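Local atomic coordinates of leucine aminopeptidase (PDB entry 3TC8), a protein that probably acts as a zinc-dependent exopeptidase of the M28 family, removing residues from the amino end of peptides. Residues Tyr28-Val31 with Ala32-Val35; Lys211-Gln214 with Ser215-Ala218; Pro221-Glu224 with Met225-Ala229; Thr301-Glu304 with Val305-Arg309. All coordinates share one frame; numbering follows the deposited sequence.

Interaction 1 of 4, residues Tyr28-Val31 with Ala32-Val35; sequences YAYV and ANQV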
ATOM      1  N   TYR A  28      -1.223   8.397 -11.634  1.00  8.03           N
ATOM      2  CA  TYR A  28      -1.580   9.650 -10.991  1.00  8.46           C
ATOM      3  C   TYR A  28      -3.092   9.867 -10.998  1.00  8.74           C
ATOM      4  O   TYR A  28      -3.696  10.227  -9.988  1.00  9.00           O
ATOM      5  CB  TYR A  28      -0.864  10.791 -11.714  1.00  9.32           C
ATOM      6  CG  TYR A  28      -1.108  12.152 -11.130  1.00 10.25           C
ATOM      7  CD1 TYR A  28      -2.263  12.870 -11.383  1.00 11.81           C
ATOM      8  CD2 TYR A  28      -0.147  12.724 -10.309  1.00 10.76           C
ATOM      9  CE1 TYR A  28      -2.428  14.152 -10.797  1.00 13.83           C
ATOM     10  CE2 TYR A  28      -0.308  13.981  -9.728  1.00 12.42           C
ATOM     11  CZ  TYR A  28      -1.441  14.667  -9.968  1.00 12.88           C
ATOM     12  OH  TYR A  28      -1.618  15.931  -9.389  1.00 17.17           O
ATOM     13  N   ALA A  29      -3.722   9.593 -12.133  1.00  9.10           N
ATOM     14  CA  ALA A  29      -5.157   9.752 -12.236  1.00  8.66           C
ATOM     15  C   ALA A  29      -5.877   8.772 -11.322  1.00  8.87           C
ATOM     16  O   ALA A  29      -6.952   9.120 -10.796  1.00  9.16           O
ATOM     17  CB  ALA A  29      -5.617   9.591 -13.681  1.00 10.51           C
ATOM     18  N   TYR A  30      -5.365   7.545 -11.150  1.00  8.48           N
ATOM     19  CA  TYR A  30      -5.969   6.625 -10.169  1.00  8.04           C
ATOM     20  C   TYR A  30      -5.874   7.161  -8.753  1.00  8.45           C
ATOM     21  O   TYR A  30      -6.781   6.940  -7.938  1.00  9.21           O
ATOM     22  CB  TYR A  30      -5.366   5.225 -10.275  1.00  8.46           C
ATOM     23  CG  TYR A  30      -5.774   4.394 -11.452  1.00  8.10           C
ATOM     24  CD1 TYR A  30      -7.113   4.241 -11.775  1.00  8.80           C
ATOM     25  CD2 TYR A  30      -4.856   3.730 -12.220  1.00  8.61           C
ATOM     26  CE1 TYR A  30      -7.513   3.433 -12.847  1.00  9.98           C
ATOM     27  CE2 TYR A  30      -5.240   2.927 -13.272  1.00  8.97           C
ATOM     28  CZ  TYR A  30      -6.582   2.791 -13.582  1.00  9.26           C
ATOM     29  OH  TYR A  30      -6.931   1.980 -14.643  1.00 11.81           O
ATOM     30  N   VAL A  31      -4.762   7.805  -8.390  1.00  8.46           N
ATOM     31  CA  VAL A  31      -4.671   8.468  -7.103  1.00  8.51           C
ATOM     32  C   VAL A  31      -5.739   9.539  -6.996  1.00  8.59           C
ATOM     33  O   VAL A  31      -6.467   9.623  -5.990  1.00  9.36           O
ATOM     34  CB  VAL A  31      -3.243   9.033  -6.823  1.00  8.42           C
ATOM     35  CG1 VAL A  31      -3.171   9.648  -5.438  1.00  9.53           C
ATOM     36  CG2 VAL A  31      -2.155   7.975  -6.979  1.00  9.18           C
ATOM     37  N   ALA A  32      -5.799  10.399  -8.005  1.00  8.70           N
ATOM     38  CA  ALA A  32      -6.765  11.495  -8.002  1.00  9.40           C
ATOM     39  C   ALA A  32      -8.205  10.963  -7.874  1.00  9.68           C
ATOM     40  O   ALA A  32      -9.040  11.560  -7.188  1.00 10.09           O
ATOM     41  CB  ALA A  32      -6.613  12.306  -9.310  1.00 10.48           C
ATOM     42  N   ASN A  33      -8.496   9.852  -8.535  1.00  9.09           N
ATOM     43  CA  ASN A  33      -9.849   9.304  -8.507  1.00  9.95           C
ATOM     44  C   ASN A  33     -10.225   8.838  -7.102  1.00  9.30           C
ATOM     45  O   ASN A  33     -11.362   9.020  -6.693  1.00 11.25           O
ATOM     46  CB  ASN A  33     -10.019   8.145  -9.485  1.00  9.45           C
ATOM     47  CG  ASN A  33     -10.037   8.596 -10.939  1.00  9.50           C
ATOM     48  OD1 ASN A  33     -10.140   9.789 -11.246  1.00 10.50           O
ATOM     49  ND2 ASN A  33      -9.893   7.633 -11.851  1.00 11.40           N
ATOM     50  N   GLN A  34      -9.294   8.242  -6.372  1.00  8.36           N
ATOM     51  CA  GLN A  34      -9.537   7.901  -4.982  1.00  8.16           C
ATOM     52  C   GLN A  34      -9.814   9.131  -4.119  1.00  8.02           C
ATOM     53  O   GLN A  34     -10.802   9.178  -3.361  1.00  9.39           O
ATOM     54  CB  GLN A  34      -8.362   7.123  -4.407  1.00  8.31           C
ATOM     55  CG  GLN A  34      -8.175   5.732  -5.026  1.00  8.31           C
ATOM     56  CD  GLN A  34      -6.840   5.207  -4.616  1.00  8.09           C
ATOM     57  OE1 GLN A  34      -6.671   4.739  -3.476  1.00  8.48           O
ATOM     58  NE2 GLN A  34      -5.866   5.340  -5.501  1.00  8.68           N
ATOM     59  N   VAL A  35      -8.962  10.115  -4.242  1.00  8.06           N
ATOM     60  CA  VAL A  35      -9.054  11.309  -3.423  1.00  9.20           C
ATOM     61  C   VAL A  35     -10.372  12.048  -3.699  1.00  9.68           C
ATOM     62  O   VAL A  35     -10.934  12.670  -2.806  1.00 10.35           O
ATOM     63  CB  VAL A  35      -7.794  12.186  -3.602  1.00  9.77           C
ATOM     64  CG1 VAL A  35      -7.977  13.541  -2.926  1.00 11.76           C
ATOM     65  CG2 VAL A  35      -6.582  11.443  -3.013  1.00 11.36           C
TER
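Gln34 lays its side chain along the helix, its amide reaching the carbonyl oxygen of Tyr30, one turn earlier. That oxygen is gripped twice. The backbone N of Gln34 gives the ordinary helical bond at 3.2 Å, and the amide NE2 of Gln34 gives a second at 3.1 Å to Tyr30 O, standing above the carbonyl plane, on the face opposite the backbone donor. CG beside the backbone N (chi1 -67°) sets the extended chain along the preceding turn, and the final amide rotation (chi3 78°) brings NE2 over Tyr30 O. This side of the helix is closely packed: NE2 of Gln34 also gives a hydrogen bond to the carbonyl of Gly129, which suits an amide with two N-H groups to spend in a buried place. With an alanine at Gln34, the Gly129 carbonyl would probably lose this donor, Tyr30 O its second one, and a gap would be likely to open toward Val132. The other side is looser. Ala29 lies exposed, and the small CB of Ala32 merely rests 3.5 Å from Ala29 O, while Asn33 turns its ND2 to the hydroxyl of Tyr53. Helix 24-36 thus lies against helix 125-144, where Tyr30 meets Leu136, and helix 45-60, where the Tyr30 hydroxyl bonds Glu57.

Interaction 2 of 4, residues Lys211-Gln214 with Ser215-Ala218; sequences KEQQ and SLRA
Ser215 is held by Glu212 in two ways, through its hydroxyl and through its backbone N. OG of Ser215 donates to OE1 of Glu212 over 2.7 Å, on the anti lone pair of that oxygen, and Ser215 N reaches the same OE1 at 2.9 Å from above the carboxylate plane. The other oxygen, OE2 of Glu212, takes the backbone N of Gln214 at 3.0 Å. Glu212 is therefore the N-cap of helix 213-233: CG anti to the backbone N (chi1 -176°) and a bend at chi2 curl the carboxylate back over the first turn. Beside the cap, CD1 of Leu216 packs 3.8 Å from CB of Lys211, an apolar patch closing the same turn. Further donors from outside the segments hold the carboxylate: NE2 of His251 bonds OE1 and the backbone N of Ile247 bonds OE2. One step outward, the serine hydroxyl is itself placed by the backbone N of Asp264. A leucine in place of Glu212 would probably leave the N-H groups of Gln214 and Ser215 without their cap and His251 without this acceptor. A buried carboxylate ringed by N-H and O-H donors at the positive end of a helix dipole is likely to be stabilised in its ionised form.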
ATOM      1  N   LYS A 211      16.072   0.697   2.574  1.00 10.49           N
ATOM      2  CA  LYS A 211      15.855  -0.730   2.821  1.00 10.12           C
ATOM      3  C   LYS A 211      15.332  -0.878   4.266  1.00 11.13           C
ATOM      4  O   LYS A 211      16.082  -0.679   5.248  1.00 12.06           O
ATOM      5  CB  LYS A 211      17.146  -1.504   2.596  1.00 11.03           C
ATOM      6  CG  LYS A 211      17.688  -1.359   1.195  1.00 11.36           C
ATOM      7  CD  LYS A 211      18.961  -2.133   1.018  1.00 12.73           C
ATOM      8  CE  LYS A 211      19.625  -1.898  -0.279  1.00 15.22           C
ATOM      9  NZ  LYS A 211      20.928  -2.665  -0.334  1.00 17.85           N
ATOM     10  N   GLU A 212      14.041  -1.158   4.395  1.00  9.99           N
ATOM     11  CA  GLU A 212      13.404  -1.108   5.707  1.00 10.36           C
ATOM     12  C   GLU A 212      13.790  -2.332   6.545  1.00 10.24           C
ATOM     13  O   GLU A 212      13.984  -3.412   6.023  1.00 10.12           O
ATOM     14  CB  GLU A 212      11.895  -0.938   5.439  1.00 10.18           C
ATOM     15  CG  GLU A 212      11.019  -0.773   6.656  1.00 10.70           C
ATOM     16  CD  GLU A 212      10.682  -2.049   7.390  1.00  9.70           C
ATOM     17  OE1 GLU A 212      10.463  -3.073   6.704  1.00 10.25           O
ATOM     18  OE2 GLU A 212      10.632  -2.019   8.659  1.00 11.32           O
ATOM     19  N   GLN A 213      13.876  -2.148   7.853  1.00 10.19           N
ATOM     20  CA  GLN A 213      14.485  -3.197   8.704  1.00 10.23           C
ATOM     21  C   GLN A 213      13.699  -4.486   8.764  1.00  9.98           C
ATOM     22  O   GLN A 213      14.284  -5.556   8.647  1.00 10.99           O
ATOM     23  CB  GLN A 213      14.709  -2.695  10.129  1.00 11.42           C
ATOM     24  CG  GLN A 213      15.838  -1.742  10.239  1.00 12.88           C
ATOM     25  CD  GLN A 213      17.153  -2.334   9.870  1.00 15.28           C
ATOM     26  OE1 GLN A 213      17.452  -3.461  10.236  1.00 17.08           O
ATOM     27  NE2 GLN A 213      17.892  -1.621   9.013  1.00 20.71           N
ATOM     28  N   GLN A 214      12.358  -4.411   8.901  1.00  9.80           N
ATOM     29  CA  GLN A 214      11.594  -5.650   8.979  1.00  9.83           C
ATOM     30  C   GLN A 214      11.652  -6.417   7.649  1.00  9.95           C
ATOM     31  O   GLN A 214      11.724  -7.645   7.618  1.00 10.46           O
ATOM     32  CB  GLN A 214      10.144  -5.398   9.356  1.00 10.13           C
ATOM     33  CG  GLN A 214       9.996  -4.703  10.703  1.00 11.39           C
ATOM     34  CD  GLN A 214       8.578  -4.814  11.225  1.00 11.70           C
ATOM     35  OE1 GLN A 214       8.221  -5.816  11.862  1.00 14.35           O
ATOM     36  NE2 GLN A 214       7.752  -3.816  10.965  1.00 12.89           N
ATOM     37  N   SER A 215      11.669  -5.652   6.553  1.00  9.79           N
ATOM     38  CA  SER A 215      11.798  -6.184   5.209  1.00  9.11           C
ATOM     39  C   SER A 215      13.115  -6.911   5.045  1.00  9.18           C
ATOM     40  O   SER A 215      13.176  -7.997   4.463  1.00  9.97           O
ATOM     41  CB  SER A 215      11.718  -4.998   4.222  1.00  9.08           C
ATOM     42  OG  SER A 215      10.495  -4.304   4.282  1.00  9.44           O
ATOM     43  N   LEU A 216      14.203  -6.279   5.486  1.00  9.47           N
ATOM     44  CA  LEU A 216      15.512  -6.926   5.429  1.00  9.83           C
ATOM     45  C   LEU A 216      15.589  -8.181   6.292  1.00 10.36           C
ATOM     46  O   LEU A 216      16.119  -9.204   5.888  1.00 10.84           O
ATOM     47  CB  LEU A 216      16.579  -5.935   5.869  1.00 10.36           C
ATOM     48  CG  LEU A 216      17.017  -4.850   4.905  1.00 10.94           C
ATOM     49  CD1 LEU A 216      17.799  -3.775   5.635  1.00 12.32           C
ATOM     50  CD2 LEU A 216      17.725  -5.437   3.708  1.00 11.90           C
ATOM     51  N   ARG A 217      15.067  -8.088   7.517  1.00 10.07           N
ATOM     52  CA  ARG A 217      15.145  -9.236   8.398  1.00 10.57           C
ATOM     53  C   ARG A 217      14.393 -10.441   7.860  1.00 10.46           C
ATOM     54  O   ARG A 217      14.873 -11.578   7.962  1.00 12.18           O
ATOM     55  CB  ARG A 217      14.681  -8.869   9.799  1.00 10.43           C
ATOM     56  CG  ARG A 217      15.137  -9.838  10.907  1.00 11.55           C
ATOM     57  CD  ARG A 217      16.635  -9.716  11.224  1.00 11.67           C
ATOM     58  NE  ARG A 217      16.973 -10.370  12.471  1.00 12.62           N
ATOM     59  CZ  ARG A 217      17.216 -11.671  12.645  1.00 13.82           C
ATOM     60  NH1 ARG A 217      17.269 -12.493  11.618  1.00 15.05           N
ATOM     61  NH2 ARG A 217      17.396 -12.135  13.887  1.00 14.09           N
ATOM     62  N   ALA A 218      13.212 -10.211   7.290  1.00 10.84           N
ATOM     63  CA  ALA A 218      12.371 -11.284   6.775  1.00 10.72           C
ATOM     64  C   ALA A 218      12.672 -11.684   5.345  1.00 10.12           C
ATOM     65  O   ALA A 218      12.312 -12.779   4.958  1.00 11.83           O
ATOM     66  CB  ALA A 218      10.885 -10.887   6.827  1.00 12.51           C
TER

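Interaction 3 of 4, residues Pro221-Glu224 with Met225-Ala229; sequences PIVE and MVWSA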
ATOM      1  N   PRO A 221      16.657 -11.043   0.468  1.00 11.50           N
ATOM      2  CA  PRO A 221      16.861 -11.296  -0.976  1.00 11.33           C
ATOM      3  C   PRO A 221      15.866 -10.562  -1.836  1.00 10.30           C
ATOM      4  O   PRO A 221      16.169 -10.200  -2.978  1.00 11.04           O
ATOM      5  CB  PRO A 221      16.712 -12.818  -1.097  1.00 12.57           C
ATOM      6  CG  PRO A 221      17.072 -13.339   0.262  1.00 13.43           C
ATOM      7  CD  PRO A 221      16.545 -12.307   1.222  1.00 12.08           C
ATOM      8  N   ILE A 222      14.648 -10.350  -1.335  1.00 10.39           N
ATOM      9  CA  ILE A 222      13.622  -9.620  -2.044  1.00 10.11           C
ATOM     10  C   ILE A 222      13.979  -8.146  -2.098  1.00 10.10           C
ATOM     11  O   ILE A 222      13.868  -7.513  -3.147  1.00 10.20           O
ATOM     12  CB  ILE A 222      12.208  -9.854  -1.443  1.00 10.54           C
ATOM     13  CG1 ILE A 222      11.912 -11.364  -1.258  1.00 10.70           C
ATOM     14  CG2 ILE A 222      11.136  -9.153  -2.275  1.00 11.43           C
ATOM     15  CD1 ILE A 222      12.035 -12.209  -2.535  1.00 12.23           C
ATOM     16  N   VAL A 223      14.397  -7.583  -0.956  1.00  9.38           N
ATOM     17  CA  VAL A 223      14.902  -6.225  -0.932  1.00  9.81           C
ATOM     18  C   VAL A 223      16.000  -6.039  -1.983  1.00 10.63           C
ATOM     19  O   VAL A 223      15.992  -5.098  -2.773  1.00 10.55           O
ATOM     20  CB  VAL A 223      15.400  -5.775   0.467  1.00 10.27           C
ATOM     21  CG1 VAL A 223      15.984  -4.373   0.399  1.00 11.20           C
ATOM     22  CG2 VAL A 223      14.274  -5.867   1.511  1.00 10.39           C
ATOM     23  N   GLU A 224      16.992  -6.925  -1.941  1.00 10.34           N
ATOM     24  CA  GLU A 224      18.111  -6.812  -2.850  1.00 11.16           C
ATOM     25  C   GLU A 224      17.681  -6.889  -4.315  1.00 10.66           C
ATOM     26  O   GLU A 224      18.164  -6.137  -5.147  1.00 11.15           O
ATOM     27  CB  GLU A 224      19.198  -7.823  -2.516  1.00 12.19           C
ATOM     28  CG  GLU A 224      19.864  -7.473  -1.163  1.00 15.54           C
ATOM     29  CD  GLU A 224      20.512  -6.115  -1.161  1.00 17.43           C
ATOM     30  OE1 GLU A 224      21.268  -5.820  -2.148  1.00 19.76           O
ATOM     31  OE2 GLU A 224      20.282  -5.360  -0.183  1.00 19.14           O
HETATM   32  N   MSE A 225      16.791  -7.811  -4.629  1.00 10.78           N
HETATM   33  CA  MSE A 225      16.311  -7.947  -5.992  1.00 10.90           C
HETATM   34  C   MSE A 225      15.618  -6.673  -6.467  1.00 10.33           C
HETATM   35  O   MSE A 225      15.873  -6.199  -7.577  1.00 10.54           O
HETATM   36  CB  MSE A 225      15.323  -9.095  -6.044  1.00 11.58           C
HETATM   37  CG  MSE A 225      14.528  -9.266  -7.356  1.00 12.71           C
HETATM   38 SE   MSE A 225      13.349 -10.745  -7.425  0.75 17.25          SE
HETATM   39  CE  MSE A 225      12.154 -10.244  -5.997  1.00 17.73           C
ATOM     40  N   VAL A 226      14.753  -6.107  -5.632  1.00  9.86           N
ATOM     41  CA  VAL A 226      14.040  -4.900  -5.986  1.00  9.35           C
ATOM     42  C   VAL A 226      14.967  -3.690  -6.107  1.00  9.80           C
ATOM     43  O   VAL A 226      14.892  -2.942  -7.083  1.00  9.98           O
ATOM     44  CB  VAL A 226      12.856  -4.642  -4.974  1.00  9.44           C
ATOM     45  CG1 VAL A 226      12.223  -3.271  -5.198  1.00 10.28           C
ATOM     46  CG2 VAL A 226      11.850  -5.760  -5.101  1.00 10.38           C
ATOM     47  N   TRP A 227      15.869  -3.495  -5.127  1.00  9.60           N
ATOM     48  CA  TRP A 227      16.727  -2.352  -5.162  1.00  9.68           C
ATOM     49  C   TRP A 227      17.722  -2.454  -6.326  1.00 10.74           C
ATOM     50  O   TRP A 227      18.073  -1.430  -6.929  1.00 11.05           O
ATOM     51  CB  TRP A 227      17.467  -2.160  -3.800  1.00 10.38           C
ATOM     52  CG  TRP A 227      16.770  -1.191  -2.852  1.00  9.64           C
ATOM     53  CD1 TRP A 227      17.286  -0.020  -2.446  1.00 10.41           C
ATOM     54  CD2 TRP A 227      15.421  -1.244  -2.321  1.00  9.27           C
ATOM     55  NE1 TRP A 227      16.376   0.659  -1.670  1.00 10.73           N
ATOM     56  CE2 TRP A 227      15.235  -0.087  -1.565  1.00 10.30           C
ATOM     57  CE3 TRP A 227      14.413  -2.176  -2.367  1.00  9.32           C
ATOM     58  CZ2 TRP A 227      14.033   0.210  -0.919  1.00 10.44           C
ATOM     59  CZ3 TRP A 227      13.201  -1.885  -1.743  1.00  9.99           C
ATOM     60  CH2 TRP A 227      13.039  -0.720  -1.009  1.00 10.49           C
ATOM     61  N   SER A 228      18.180  -3.652  -6.650  1.00 10.73           N
ATOM     62  CA  SER A 228      19.072  -3.832  -7.790  1.00 11.50           C
ATOM     63  C   SER A 228      18.356  -3.568  -9.101  1.00 10.70           C
ATOM     64  O   SER A 228      18.914  -2.935  -9.996  1.00 11.84           O
ATOM     65  CB  SER A 228      19.632  -5.252  -7.781  1.00 12.79           C
ATOM     66  OG  SER A 228      20.604  -5.399  -6.746  1.00 15.30           O
ATOM     67  N   ALA A 229      17.130  -4.047  -9.245  1.00 10.54           N
ATOM     68  CA  ALA A 229      16.336  -3.731 -10.439  1.00 11.13           C
ATOM     69  C   ALA A 229      16.161  -2.229 -10.596  1.00 10.06           C
ATOM     70  O   ALA A 229      16.291  -1.694 -11.691  1.00 10.80           O
ATOM     71  CB  ALA A 229      14.979  -4.463 -10.432  1.00 10.94           C
TER
HETATM   72  O   HOH W   1      20.602  -4.002  -4.124  1.00 23.91           O
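A water joins Glu224 and Ser228, two side chains one turn apart on the polar side of the helix: it donates to OE1 of Glu224 at 2.8 Å and bonds OG of Ser228 at 3.0 Å. The other carboxylate oxygen of Glu224 forms a salt bridge with Lys211, so an acid here serves both water and lysine. The carbonyl oxygen of Val223 receives the backbone N of Trp227 at 2.9 Å in a nearly straight bond, with an N-H...O angle of 169°. The same pair meets again through side chains. CG1 of Val223 sits over one face of the indole, offset toward the rim, and comes within 3.9 Å of CE3 of Trp227. CG1 takes this place because it stands anti to the backbone N (chi1 177°), and a branched valine offers a methyl there without the bulk of a longer chain. On another side of the helix, Ile222 and Met225, a selenomethionine, run side by side in the same direction; a bend at the last torsion of Met225 brings its CE to 4.0 Å from CD1 of Ile222. Pro221 needs no N-H, and it lies where helix 213-233 is kinked and the bond to the preceding turn is missing. The apolar side of the helix lies on the central sheet, with Ile222 and Val226 against Ile263 of strand 262-266 and Met225 against Tyr195, while Val226 and Ala229 meet Val305 of helix 292-308.

Interaction 4 of 4, residues Thr301-Glu304 with Val305-Arg309; sequences TVLE and VIYNR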
ATOM      1  N   THR A 301       9.754  -0.291 -11.402  1.00  8.03           N
ATOM      2  CA  THR A 301      10.611  -1.252 -10.694  1.00  8.13           C
ATOM      3  C   THR A 301       9.837  -2.509 -10.346  1.00  8.24           C
ATOM      4  O   THR A 301      10.312  -3.637 -10.551  1.00  8.95           O
ATOM      5  CB  THR A 301      11.264  -0.596  -9.463  1.00  8.77           C
ATOM      6  OG1 THR A 301      12.090   0.476  -9.878  1.00  9.25           O
ATOM      7  CG2 THR A 301      12.068  -1.592  -8.624  1.00 10.41           C
ATOM      8  N   VAL A 302       8.591  -2.366  -9.827  1.00  7.99           N
ATOM      9  CA  VAL A 302       7.833  -3.526  -9.498  1.00  8.05           C
ATOM     10  C   VAL A 302       7.543  -4.356 -10.750  1.00  8.51           C
ATOM     11  O   VAL A 302       7.615  -5.587 -10.725  1.00  9.17           O
ATOM     12  CB  VAL A 302       6.530  -3.151  -8.726  1.00  8.73           C
ATOM     13  CG1 VAL A 302       5.625  -4.340  -8.596  1.00 10.07           C
ATOM     14  CG2 VAL A 302       6.867  -2.562  -7.366  1.00 10.45           C
ATOM     15  N   LEU A 303       7.155  -3.718 -11.854  1.00  8.10           N
ATOM     16  CA  LEU A 303       6.922  -4.483 -13.081  1.00  8.66           C
ATOM     17  C   LEU A 303       8.167  -5.273 -13.493  1.00  8.29           C
ATOM     18  O   LEU A 303       8.102  -6.407 -13.897  1.00  9.17           O
ATOM     19  CB  LEU A 303       6.501  -3.543 -14.232  1.00  8.44           C
ATOM     20  CG  LEU A 303       5.097  -2.960 -14.115  1.00  8.81           C
ATOM     21  CD1 LEU A 303       4.854  -1.982 -15.246  1.00 11.48           C
ATOM     22  CD2 LEU A 303       4.034  -4.031 -14.116  1.00 10.69           C
ATOM     23  N   GLU A 304       9.299  -4.602 -13.475  1.00  8.81           N
ATOM     24  CA  GLU A 304      10.566  -5.272 -13.842  1.00  9.21           C
ATOM     25  C   GLU A 304      10.803  -6.532 -13.025  1.00  8.79           C
ATOM     26  O   GLU A 304      11.215  -7.551 -13.562  1.00  9.38           O
ATOM     27  CB  GLU A 304      11.723  -4.304 -13.724  1.00  9.88           C
ATOM     28  CG  GLU A 304      13.084  -4.874 -14.179  1.00 10.46           C
ATOM     29  CD  GLU A 304      13.189  -5.037 -15.699  1.00 11.63           C
ATOM     30  OE1 GLU A 304      12.483  -4.323 -16.445  1.00 13.65           O
ATOM     31  OE2 GLU A 304      14.043  -5.832 -16.168  1.00 13.18           O
ATOM     32  N   VAL A 305      10.537  -6.467 -11.725  1.00  8.95           N
ATOM     33  CA  VAL A 305      10.763  -7.545 -10.837  0.50  8.46           C
ATOM     34  C   VAL A 305       9.799  -8.716 -11.089  1.00  9.30           C
ATOM     35  O   VAL A 305      10.199  -9.906 -11.172  1.00 10.34           O
ATOM     36  CB  VAL A 305      10.677  -6.992  -9.411  0.50  8.71           C
ATOM     37  CG1 VAL A 305      10.646  -8.123  -8.385  0.50  8.72           C
ATOM     38  CG2 VAL A 305      11.846  -6.048  -9.180  0.50  8.68           C
ATOM     39  N   ILE A 306       8.499  -8.419 -11.204  1.00  8.74           N
ATOM     40  CA  ILE A 306       7.536  -9.490 -11.319  1.00  9.31           C
ATOM     41  C   ILE A 306       7.539 -10.137 -12.706  1.00  9.17           C
ATOM     42  O   ILE A 306       7.195 -11.299 -12.824  1.00 11.01           O
ATOM     43  CB  ILE A 306       6.101  -9.087 -10.881  1.00  9.28           C
ATOM     44  CG1 ILE A 306       5.462  -8.085 -11.875  1.00  9.51           C
ATOM     45  CG2 ILE A 306       6.123  -8.533  -9.449  1.00 10.78           C
ATOM     46  CD1 ILE A 306       4.060  -7.655 -11.535  1.00 10.65           C
ATOM     47  N   TYR A 307       7.893  -9.377 -13.738  1.00  9.11           N
ATOM     48  CA  TYR A 307       7.986  -9.934 -15.081  1.00  9.04           C
ATOM     49  C   TYR A 307       9.339 -10.515 -15.379  1.00  9.97           C
ATOM     50  O   TYR A 307       9.421 -11.352 -16.293  1.00 12.19           O
ATOM     51  CB  TYR A 307       7.722  -8.848 -16.128  1.00  9.74           C
ATOM     52  CG  TYR A 307       6.252  -8.553 -16.347  1.00  9.86           C
ATOM     53  CD1 TYR A 307       5.531  -7.712 -15.492  1.00  9.70           C
ATOM     54  CD2 TYR A 307       5.578  -9.101 -17.402  1.00 10.25           C
ATOM     55  CE1 TYR A 307       4.191  -7.429 -15.714  1.00 10.19           C
ATOM     56  CE2 TYR A 307       4.219  -8.844 -17.623  1.00 10.36           C
ATOM     57  CZ  TYR A 307       3.503  -8.021 -16.769  1.00 10.11           C
ATOM     58  OH  TYR A 307       2.198  -7.677 -16.952  1.00 11.35           O
ATOM     59  N   ASN A 308      10.401 -10.031 -14.752  1.00 10.15           N
ATOM     60  CA  ASN A 308      11.711 -10.188 -15.335  1.00  9.67           C
ATOM     61  C   ASN A 308      12.862 -10.286 -14.344  1.00 10.41           C
ATOM     62  O   ASN A 308      14.004 -10.108 -14.751  1.00 11.08           O
ATOM     63  CB  ASN A 308      11.975  -9.040 -16.314  1.00 10.69           C
ATOM     64  CG  ASN A 308      13.067  -9.314 -17.308  1.00 10.52           C
ATOM     65  OD1 ASN A 308      13.208 -10.447 -17.807  1.00 12.12           O
ATOM     66  ND2 ASN A 308      13.787  -8.279 -17.672  1.00 10.86           N
ATOM     67  N   ARG A 309      12.592 -10.645 -13.088  1.00 10.42           N
ATOM     68  CA  ARG A 309      13.651 -11.045 -12.132  1.00 11.90           C
ATOM     69  C   ARG A 309      13.217 -12.297 -11.407  1.00 14.31           C
ATOM     70  O   ARG A 309      12.190 -12.862 -11.747  1.00 16.33           O
ATOM     71  CB  ARG A 309      13.988  -9.938 -11.158  1.00 12.21           C
ATOM     72  CG  ARG A 309      14.624  -8.726 -11.752  1.00 12.48           C
ATOM     73  CD  ARG A 309      16.048  -9.022 -12.284  1.00 13.07           C
ATOM     74  NE  ARG A 309      16.704  -7.800 -12.726  1.00 13.84           N
ATOM     75  CZ  ARG A 309      16.381  -7.095 -13.803  1.00 12.50           C
ATOM     76  NH1 ARG A 309      15.492  -7.569 -14.651  1.00 12.35           N
ATOM     77  NH2 ARG A 309      16.996  -5.925 -14.062  1.00 14.50           N
ATOM     78  OXT ARG A 309      13.969 -12.805 -10.550  1.00 16.40           O
TER
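Glu304 and Arg309 form the salt bridge of this last turn, with NH1 of Arg309 2.7 Å from OE2 of Glu304. The arginine nitrogen comes to the anti lone pair of OE2, and the carboxylate and guanidinium planes stand 81° apart. A further hydrogen bond reaches the same oxygen: ND2 of Asn308 lies 2.9 Å from OE2 of Glu304, above the carboxylate plane. Glu304 can serve both because its CG is anti to the backbone N (chi1 -176°) and its chain then bends at chi2, bringing the acid alongside the chain end. NH1 of Arg309 also holds the carbonyl oxygen of Asn308 at 2.9 Å, and NH2 forms a second salt bridge with Asp232; the long arginine, with a flat guanidinium carrying several N-H groups, suits a place between Glu304 and Asp232. Among backbone bonds, Tyr307 N to Leu303 O is regular at 3.0 Å, whereas Asn308 N to Glu304 O is weak, with an N-H...O angle of 120°. The apolar contacts lie on another side. CD2 of Leu303 packs alongside the tyrosine ring, 3.8 Å from CE1 of Tyr307, and CG1 of Val302 faces CG2 of Ile306 at 4.3 Å. Val302, Leu303 and Ile306, all buried, offer hydrocarbon surface to Ile138 and Ile142 of helix 125-144, while Thr301 and Val305 face helix 213-233, and Val305 and Ile306 also meet Tyr195 of strand 195-200.

In the fold
All four contacts are local, each between two adjoining segments of one continuous stretch, so none closes a long loop; they follow in series and neither nest nor cross. Interaction 1 comes first, on helix 24-36, about 29 Å from interaction 2 between centres and on the opposite side of the chain's centre. Interactions 2 and 3 share helix 213-233 and touch, Lys211 from before the helix reaching Glu224 and Trp227. Interaction 4, on the C-terminal helix 292-308, meets interaction 3 where Met225 and Ala229 pack on Val305. Helix 125-144 is a common neighbour of interactions 1 and 4, while strand 195-200 touches both interactions 3 and 4, tying these helices to the central sheet.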